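Long-range contacts in uncharacterized protein, cytosolic disulfide reductase DsbM (Pseudomonas aeruginosa PAO1, PDB 5HFI), which probably reduces disulfides in the cytosol as a DsbA-like member of the thioredoxin superfamily, and is captured here joined to glutathione through a mixed disulfide: residues P15-Y21 and I119-V125; H41-T47 and H164-R169; M63-L67 and Y81-L86. All coordinates share one frame; numbering follows the deposited sequence.

Contact 1 (P15-Y21 and I119-V125); sequences PLCGWCY and IQRAHYV. With GSH (glutathione), chain B.
Tyr21 and Tyr124 form the tight half of this contact, their rings lying in an offset stack with centroids 4.5 Å apart and planes only 13° from parallel. The two side chains run past each other in opposite directions, and Tyr124 CB also sits over the face of the Tyr21 ring, a CH-pi contact, while Tyr124 CD2 comes within 3.5 Å of Tyr21 CG. Because CG of Tyr21 is anti to its own nitrogen (chi1 178°), the ring reaches out to helix 112-124; its hydroxyl continues to the backbone carbonyl of Pro76. A second CH-pi contact puts Leu16 CD2 over one face of the His123 ring, 3.8 Å from its centroid. Beyond the stack, Phe77 and Tyr81 meet these aromatic rings too, Tyr81 edge-to-face with Tyr124.

The looser part of this largely buried contact is water-mediated. Pro15 CB approaches Ile119 CG2 no closer than 4.2 Å, and no clear direct hydrogen bond crosses between the segments; waters bridge them instead. Gln120 NE2, on a side chain extended beyond CG, donates to two waters. One, 2.8 Å from Gln120 NE2, donates to the carbonyls of both Pro15 and Cys17; the other receives a 3.1 Å bond from Gln120 NE2 and donates to Cys20 O. A third water lies 2.8 Å from Tyr124 OH, in the plane of that ring. Away from helix 112-124, Cys17 SG is bonded to SG2 of glutathione at 2.0 Å, while CA1 of the peptide rests over one face of the Trp19 indole. With Cys17 at the N-cap and Cys20 one turn on, this is the CxxC active-site helix start of the thioredoxin fold, backed by a helix of the DsbA-type helical insertion.

Contact 2 (H41-T47 and H164-R169); sequences HGGGMMT and HFADSR
With CG anti to its own nitrogen (chi1 -175°), His164 swings its imidazole across to strand 37-42, whereas Arg169, its CG anti to the carbonyl carbon (chi1 -70°) and its chain extended as far as NE, carries a guanidinium along the loop that follows. The imidazole acts as an acceptor: Gly42 N donates to His164 NE2 at 3.0 Å and 161°, tilted from the ring plane, which is consistent with NE2 carrying no proton. The guanidinium takes up successive backbone oxygens. Arg169 NE reaches Gly43 O at 2.8 Å, from a position tilted out of the carbonyl plane, and Arg169 NH2 meets Gly44 O at 2.8 Å on an in-plane lone pair. The same NH2 extends to Thr47 OG1 at 3.2 Å, so three oxygens of one loop are gathered by a single side chain.

Between these polar ends the Phe165 ring lies close to the glycines, with Gly44 CA over one face, 3.8 Å from its centroid, and Gly42 O at its edge. Ser168 OG lies 2.8 Å from Gly42 O, but whether its proton serves that oxygen or His164 O is not settled. A water links Asp167 OD1 and Ser168 OG with His41 ND1, while His41 NE2 is hydrogen-bonded to His10 ND1. Helix 159-174 thus clasps the end of an outer strand of the thioredoxin-like sheet and the glycine loop leading to Met45 of the glutathione pocket.

Contact 3 (M63-L67 and Y81-L86); sequences MPHDL and YFDGLL
Hydrogen bonding is represented by one short bond: Tyr81 OH donates to Asp66 OD1 at 2.6 Å. The carboxylate oxygen lies near the plane of the phenol ring, at its edge, and the hydroxyl approaches OD1 from the syn side, 25° out of the carboxylate plane. Carboxylate and ring planes are turned 48° against each other. CG anti to the nitrogen of Tyr81 (chi1 167°) directs the phenol across the gap between helices 79-85 and 64-73. Its ring also meets that of His123.

Sulfur and apolar contacts gather at the Phe82 ring. Met63 crosses it at about a right angle, with CE 3.6 Å from Phe82 CD1 and SD 4.7 Å from the ring centroid, an oblique Met-aromatic approach. Since Met63 is poorly ordered, its exact pose deserves caution. Asp66 CB comes to the ring edge, 4.1 Å from Phe82 CE1, and Leu67 CD2 reaches Phe82 CZ at the same distance of 4.1 Å. Leu86 CD1 adds a looser contact to Met63 SD, while its CG lies over one face of the Tyr81 ring.

Chemically, the contact sets a buried acid beside a small, partly exposed apolar patch. The phenol proton gives Asp66 OD1 a direct partner within the protein, which would probably stabilise the ionised carboxylate, whereas the neighbouring methionine, leucine and phenylalanine contribute mainly van der Waals contact.

In the fold
Contact 1 holds the reactive centre, and the other two flank it from different directions. Contact 2, its centre about 16 Å from that of contact 1, reaches the same site through Met45, whose CE lies 3.5 Å from Leu16 O and which also touches glutathione. Contact 3 stands about 11 Å away between centres and shares the aromatic cluster: Tyr81 CB packs 3.2 Å from Tyr124 O, and His65 meets the Trp19 ring edge-to-face. The Asp66 side chain remains about 8 Å from the bound glutathione. Contacts 2 and 3 do not touch, their nearest atoms being about 9 Å apart, so contact 1, which touches both, lies between them.

Contact 1 (P15-Y21 and I119-V125)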
# COMPACT_ATOMS: atom_id res chain seq x y z
N PRO A 15 -1.78 3.58 0.89
CA PRO A 15 -1.84 2.83 2.16
C PRO A 15 -3.20 2.87 2.85
O PRO A 15 -3.50 1.96 3.63
CB PRO A 15 -0.75 3.48 3.02
CG PRO A 15 0.09 4.28 2.08
CD PRO A 15 -0.79 4.67 0.94
N LEU A 16 -4.03 3.88 2.58
CA LEU A 16 -5.33 3.99 3.22
C LEU A 16 -6.47 3.51 2.33
O LEU A 16 -7.64 3.74 2.66
CB LEU A 16 -5.58 5.43 3.66
CG LEU A 16 -4.68 5.87 4.83
CD1 LEU A 16 -4.62 7.38 4.94
CD2 LEU A 16 -5.17 5.27 6.13
N CYS A 17 -6.15 2.86 1.21
CA CYS A 17 -7.16 2.29 0.33
C CYS A 17 -7.47 0.87 0.78
O CYS A 17 -6.58 0.01 0.80
CB CYS A 17 -6.67 2.30 -1.12
SG CYS A 17 -7.74 1.42 -2.26
N GLY A 18 -8.72 0.63 1.16
CA GLY A 18 -9.09 -0.69 1.65
C GLY A 18 -8.87 -1.78 0.61
O GLY A 18 -8.47 -2.90 0.95
N TRP A 19 -9.13 -1.48 -0.66
CA TRP A 19 -8.95 -2.49 -1.69
C TRP A 19 -7.47 -2.80 -1.91
O TRP A 19 -7.13 -3.92 -2.31
CB TRP A 19 -9.62 -2.05 -2.98
CG TRP A 19 -11.10 -2.27 -2.94
CD1 TRP A 19 -12.07 -1.32 -2.87
CD2 TRP A 19 -11.77 -3.54 -2.92
NE1 TRP A 19 -13.31 -1.91 -2.83
CE2 TRP A 19 -13.15 -3.28 -2.86
CE3 TRP A 19 -11.33 -4.87 -2.96
CZ2 TRP A 19 -14.10 -4.29 -2.83
CZ3 TRP A 19 -12.28 -5.88 -2.93
CH2 TRP A 19 -13.65 -5.58 -2.87
N CYS A 20 -6.58 -1.84 -1.66
CA CYS A 20 -5.16 -2.15 -1.69
C CYS A 20 -4.79 -3.15 -0.60
O CYS A 20 -4.01 -4.07 -0.83
CB CYS A 20 -4.32 -0.88 -1.56
SG CYS A 20 -4.36 0.14 -3.05
N TYR A 21 -5.37 -2.98 0.59
CA TYR A 21 -5.19 -3.97 1.65
C TYR A 21 -5.76 -5.32 1.23
O TYR A 21 -5.17 -6.37 1.52
CB TYR A 21 -5.83 -3.47 2.94
CG TYR A 21 -5.73 -4.44 4.10
CD1 TYR A 21 -4.50 -4.91 4.54
CD2 TYR A 21 -6.88 -4.86 4.77
CE1 TYR A 21 -4.42 -5.78 5.61
CE2 TYR A 21 -6.80 -5.74 5.83
CZ TYR A 21 -5.57 -6.19 6.25
OH TYR A 21 -5.49 -7.06 7.32
N ILE A 119 2.46 -1.51 7.45
CA ILE A 119 1.64 -0.32 7.68
C ILE A 119 0.16 -0.69 7.63
O ILE A 119 -0.64 -0.25 8.47
CB ILE A 119 1.98 0.76 6.64
CG1 ILE A 119 3.27 1.49 7.00
CG2 ILE A 119 0.83 1.76 6.49
CD1 ILE A 119 3.77 2.42 5.91
N GLN A 120 -0.23 -1.49 6.64
CA GLN A 120 -1.64 -1.86 6.50
C GLN A 120 -2.10 -2.71 7.67
O GLN A 120 -3.23 -2.56 8.14
CB GLN A 120 -1.86 -2.58 5.17
CG GLN A 120 -1.65 -1.70 3.95
CD GLN A 120 -1.45 -2.51 2.68
OE1 GLN A 120 -0.80 -3.56 2.70
NE2 GLN A 120 -1.99 -2.02 1.57
N ARG A 121 -1.24 -3.61 8.15
CA ARG A 121 -1.58 -4.38 9.35
C ARG A 121 -1.73 -3.46 10.56
O ARG A 121 -2.66 -3.63 11.36
CB ARG A 121 -0.53 -5.45 9.61
CG ARG A 121 -0.54 -6.60 8.60
CD ARG A 121 0.45 -7.69 9.00
NE ARG A 121 0.16 -8.96 8.34
CZ ARG A 121 0.85 -9.44 7.31
NH1 ARG A 121 1.88 -8.76 6.82
NH2 ARG A 121 0.51 -10.60 6.77
N ALA A 122 -0.83 -2.49 10.72
CA ALA A 122 -0.92 -1.57 11.85
C ALA A 122 -2.24 -0.80 11.82
O ALA A 122 -2.83 -0.52 12.87
CB ALA A 122 0.27 -0.62 11.85
N HIS A 123 -2.71 -0.45 10.66
CA HIS A 123 -3.94 0.30 10.50
C HIS A 123 -5.20 -0.59 10.63
O HIS A 123 -5.96 -0.40 11.54
CB HIS A 123 -3.94 0.97 9.15
CG HIS A 123 -5.14 1.81 8.85
ND1 HIS A 123 -5.30 3.08 9.33
CD2 HIS A 123 -6.19 1.59 8.03
CE1 HIS A 123 -6.40 3.60 8.85
NE2 HIS A 123 -6.97 2.71 8.06
N TYR A 124 -5.31 -1.63 9.79
CA TYR A 124 -6.55 -2.40 9.70
C TYR A 124 -6.68 -3.46 10.79
O TYR A 124 -7.80 -3.82 11.16
CB TYR A 124 -6.66 -3.05 8.32
CG TYR A 124 -6.85 -2.06 7.20
CD1 TYR A 124 -8.07 -1.42 7.03
CD2 TYR A 124 -5.81 -1.75 6.33
CE1 TYR A 124 -8.26 -0.52 6.01
CE2 TYR A 124 -5.99 -0.84 5.31
CZ TYR A 124 -7.22 -0.23 5.16
OH TYR A 124 -7.42 0.68 4.15
N VAL A 125 -5.57 -3.98 11.29
CA VAL A 125 -5.60 -5.01 12.33
C VAL A 125 -5.39 -4.40 13.71
O VAL A 125 -6.15 -4.67 14.63
CB VAL A 125 -4.55 -6.10 12.03
CG1 VAL A 125 -4.46 -7.09 13.18
CG2 VAL A 125 -4.89 -6.81 10.73
N1 GSH B . -10.79 -2.61 -6.86
CA1 GSH B . -12.14 -2.34 -6.40
C1 GSH B . -13.14 -3.13 -7.25
O11 GSH B . -14.22 -2.58 -7.61
O12 GSH B . -12.89 -4.31 -7.58
CB1 GSH B . -12.44 -0.85 -6.51
CG1 GSH B . -11.15 -0.08 -6.23
CD1 GSH B . -11.47 1.27 -5.60
OE1 GSH B . -12.57 1.72 -5.66
N2 GSH B . -10.42 2.01 -4.91
CA2 GSH B . -10.71 3.29 -4.31
C2 GSH B . -10.52 4.37 -5.38
O2 GSH B . -9.45 4.52 -5.88
CB2 GSH B . -9.76 3.55 -3.14
SG2 GSH B . -9.63 2.10 -2.05
N3 GSH B . -11.64 5.18 -5.81
CA3 GSH B . -11.46 6.20 -6.83
C3 GSH B . -10.54 7.30 -6.32
O31 GSH B . -9.58 7.70 -7.03
O32 GSH B . -10.74 7.80 -5.18
O HOH W 1 -4.10 -0.26 2.23
O HOH W 2 -10.00 1.73 4.16
O HOH W 3 -1.32 -3.67 -0.94

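Contact 2 (H41-T47 and H164-R169)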
# COMPACT_ATOMS: atom_id res chain seq x y z
N HIS A 41 4.26 2.40 -6.56
CA HIS A 41 3.92 3.78 -6.91
C HIS A 41 2.78 4.25 -6.01
O HIS A 41 1.62 3.89 -6.23
CB HIS A 41 3.52 3.91 -8.37
CG HIS A 41 4.50 3.31 -9.33
ND1 HIS A 41 5.51 4.04 -9.91
CD2 HIS A 41 4.60 2.05 -9.82
CE1 HIS A 41 6.20 3.25 -10.72
NE2 HIS A 41 5.68 2.04 -10.68
N GLY A 42 3.11 5.07 -5.01
CA GLY A 42 2.09 5.64 -4.15
C GLY A 42 1.40 6.81 -4.84
O GLY A 42 2.06 7.74 -5.31
N GLY A 43 0.07 6.76 -4.88
CA GLY A 43 -0.70 7.75 -5.61
C GLY A 43 -1.19 8.94 -4.81
O GLY A 43 -1.66 9.91 -5.39
N GLY A 44 -1.09 8.88 -3.48
CA GLY A 44 -1.53 9.98 -2.65
C GLY A 44 -3.03 10.20 -2.68
O GLY A 44 -3.50 11.27 -3.09
N MET A 45 -3.78 9.18 -2.26
CA MET A 45 -5.24 9.26 -2.33
C MET A 45 -5.78 10.35 -1.40
O MET A 45 -6.60 11.17 -1.80
CB MET A 45 -5.85 7.90 -1.98
CG MET A 45 -7.36 7.87 -1.94
SD MET A 45 -7.99 6.21 -1.65
CE MET A 45 -7.89 6.11 0.13
N MET A 46 -5.31 10.36 -0.15
CA MET A 46 -5.80 11.29 0.87
C MET A 46 -4.67 12.24 1.26
O MET A 46 -4.01 12.05 2.29
CB MET A 46 -6.35 10.52 2.07
CG MET A 46 -7.24 9.35 1.68
SD MET A 46 -8.00 8.52 3.09
CE MET A 46 -9.29 9.68 3.50
N THR A 47 -4.44 13.26 0.43
CA THR A 47 -3.43 14.27 0.71
C THR A 47 -4.03 15.67 0.69
O THR A 47 -4.78 16.02 -0.23
CB THR A 47 -2.27 14.21 -0.29
OG1 THR A 47 -2.76 14.41 -1.62
CG2 THR A 47 -1.57 12.85 -0.22
N HIS A 164 7.39 11.87 -6.00
CA HIS A 164 6.86 10.52 -6.16
C HIS A 164 5.37 10.55 -6.48
O HIS A 164 4.90 9.83 -7.37
CB HIS A 164 7.12 9.71 -4.88
CG HIS A 164 6.72 8.27 -4.99
ND1 HIS A 164 7.46 7.35 -5.70
CD2 HIS A 164 5.69 7.59 -4.44
CE1 HIS A 164 6.88 6.16 -5.60
NE2 HIS A 164 5.81 6.28 -4.85
N PHE A 165 4.60 11.38 -5.75
CA PHE A 165 3.18 11.52 -6.03
C PHE A 165 2.94 12.00 -7.46
O PHE A 165 2.07 11.47 -8.17
CB PHE A 165 2.54 12.51 -5.05
CG PHE A 165 2.25 11.92 -3.70
CD1 PHE A 165 2.09 12.75 -2.60
CD2 PHE A 165 2.13 10.55 -3.52
CE1 PHE A 165 1.81 12.23 -1.35
CE2 PHE A 165 1.86 10.02 -2.28
CZ PHE A 165 1.70 10.86 -1.19
N ALA A 166 3.68 13.02 -7.89
CA ALA A 166 3.49 13.55 -9.24
C ALA A 166 3.81 12.49 -10.29
O ALA A 166 3.09 12.35 -11.28
CB ALA A 166 4.37 14.78 -9.44
N ASP A 167 4.89 11.73 -10.07
CA ASP A 167 5.23 10.64 -10.98
C ASP A 167 4.12 9.60 -11.03
O ASP A 167 3.74 9.13 -12.11
CB ASP A 167 6.55 10.01 -10.54
CG ASP A 167 7.13 9.07 -11.58
OD1 ASP A 167 7.09 7.84 -11.35
OD2 ASP A 167 7.63 9.56 -12.62
N SER A 168 3.59 9.21 -9.86
CA SER A 168 2.54 8.20 -9.82
C SER A 168 1.28 8.67 -10.53
O SER A 168 0.65 7.90 -11.27
CB SER A 168 2.22 7.82 -8.38
OG SER A 168 3.34 7.26 -7.72
N ARG A 169 0.89 9.93 -10.32
CA ARG A 169 -0.36 10.40 -10.91
C ARG A 169 -0.25 10.57 -12.42
O ARG A 169 -1.25 10.42 -13.13
CB ARG A 169 -0.78 11.71 -10.25
CG ARG A 169 -1.24 11.49 -8.82
CD ARG A 169 -1.01 12.71 -7.96
NE ARG A 169 -1.51 12.48 -6.60
CZ ARG A 169 -1.35 13.34 -5.60
NH1 ARG A 169 -0.71 14.48 -5.79
NH2 ARG A 169 -1.84 13.05 -4.40
O HOH W 4 5.97 6.80 -8.94

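Contact 3 (M63-L67 and Y81-L86)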
# COMPACT_ATOMS: atom_id res chain seq x y z
N MET A 63 -16.13 2.09 5.75
CA MET A 63 -16.42 0.82 6.43
C MET A 63 -17.24 -0.23 5.64
O MET A 63 -16.88 -1.40 5.67
CB MET A 63 -17.11 1.06 7.78
CG MET A 63 -17.25 -0.23 8.61
SD MET A 63 -17.08 -0.16 10.41
CE MET A 63 -17.89 -1.69 10.87
N PRO A 64 -18.33 0.16 4.95
CA PRO A 64 -19.11 -0.87 4.25
C PRO A 64 -18.31 -1.60 3.21
O PRO A 64 -18.64 -2.74 2.86
CB PRO A 64 -20.28 -0.09 3.63
CG PRO A 64 -20.03 1.35 3.91
CD PRO A 64 -18.66 1.51 4.46
N HIS A 65 -17.23 -0.99 2.71
CA HIS A 65 -16.28 -1.72 1.89
C HIS A 65 -15.54 -2.77 2.71
O HIS A 65 -15.38 -3.91 2.26
CB HIS A 65 -15.29 -0.75 1.25
CG HIS A 65 -15.79 -0.12 -0.02
ND1 HIS A 65 -15.05 0.79 -0.74
CD2 HIS A 65 -16.95 -0.29 -0.70
CE1 HIS A 65 -15.73 1.17 -1.80
NE2 HIS A 65 -16.89 0.53 -1.80
N ASP A 66 -15.12 -2.42 3.93
CA ASP A 66 -14.17 -3.24 4.68
C ASP A 66 -14.67 -4.66 4.87
O ASP A 66 -13.96 -5.63 4.57
CB ASP A 66 -13.86 -2.58 6.02
CG ASP A 66 -13.03 -1.32 5.88
OD1 ASP A 66 -12.93 -0.56 6.87
OD2 ASP A 66 -12.49 -1.08 4.78
N LEU A 67 -15.89 -4.83 5.40
CA LEU A 67 -16.40 -6.19 5.58
C LEU A 67 -16.63 -6.88 4.25
O LEU A 67 -16.54 -8.11 4.17
CB LEU A 67 -17.68 -6.18 6.41
CG LEU A 67 -17.43 -6.23 7.92
CD1 LEU A 67 -18.72 -6.42 8.69
CD2 LEU A 67 -16.45 -7.35 8.25
N TYR A 81 -9.41 -1.56 15.17
CA TYR A 81 -9.67 -0.73 14.00
C TYR A 81 -11.15 -0.35 13.92
O TYR A 81 -11.49 0.83 13.88
CB TYR A 81 -9.22 -1.46 12.73
CG TYR A 81 -9.73 -0.83 11.45
CD1 TYR A 81 -10.72 -1.44 10.71
CD2 TYR A 81 -9.20 0.37 10.99
CE1 TYR A 81 -11.19 -0.87 9.53
CE2 TYR A 81 -9.66 0.95 9.82
CZ TYR A 81 -10.65 0.32 9.09
OH TYR A 81 -11.11 0.89 7.93
N PHE A 82 -12.03 -1.36 13.91
CA PHE A 82 -13.47 -1.11 13.82
C PHE A 82 -13.96 -0.24 14.97
O PHE A 82 -14.69 0.74 14.76
CB PHE A 82 -14.23 -2.43 13.80
CG PHE A 82 -14.22 -3.14 12.48
CD1 PHE A 82 -14.36 -2.43 11.30
CD2 PHE A 82 -14.07 -4.52 12.42
CE1 PHE A 82 -14.34 -3.09 10.08
CE2 PHE A 82 -14.06 -5.18 11.21
CZ PHE A 82 -14.20 -4.46 10.04
N ASP A 83 -13.59 -0.60 16.20
CA ASP A 83 -14.14 0.03 17.39
C ASP A 83 -13.13 0.90 18.13
O ASP A 83 -13.42 1.35 19.24
CB ASP A 83 -14.70 -1.05 18.33
CG ASP A 83 -15.84 -1.83 17.71
OD1 ASP A 83 -16.65 -1.22 16.97
OD2 ASP A 83 -15.93 -3.05 17.94
N GLY A 84 -11.97 1.15 17.54
CA GLY A 84 -10.99 2.01 18.16
C GLY A 84 -10.57 3.16 17.28
O GLY A 84 -10.86 4.33 17.57
N LEU A 85 -9.88 2.85 16.18
CA LEU A 85 -9.38 3.89 15.29
C LEU A 85 -10.52 4.61 14.58
O LEU A 85 -10.58 5.84 14.57
CB LEU A 85 -8.42 3.28 14.27
CG LEU A 85 -7.75 4.25 13.30
CD1 LEU A 85 -6.91 5.26 14.06
CD2 LEU A 85 -6.91 3.50 12.29
N LEU A 86 -11.44 3.85 13.98
CA LEU A 86 -12.56 4.45 13.27
C LEU A 86 -13.52 5.18 14.20
O LEU A 86 -14.41 5.89 13.71
CB LEU A 86 -13.30 3.38 12.47
CG LEU A 86 -12.57 3.00 11.18
CD1 LEU A 86 -13.38 2.01 10.36
CD2 LEU A 86 -12.25 4.24 10.37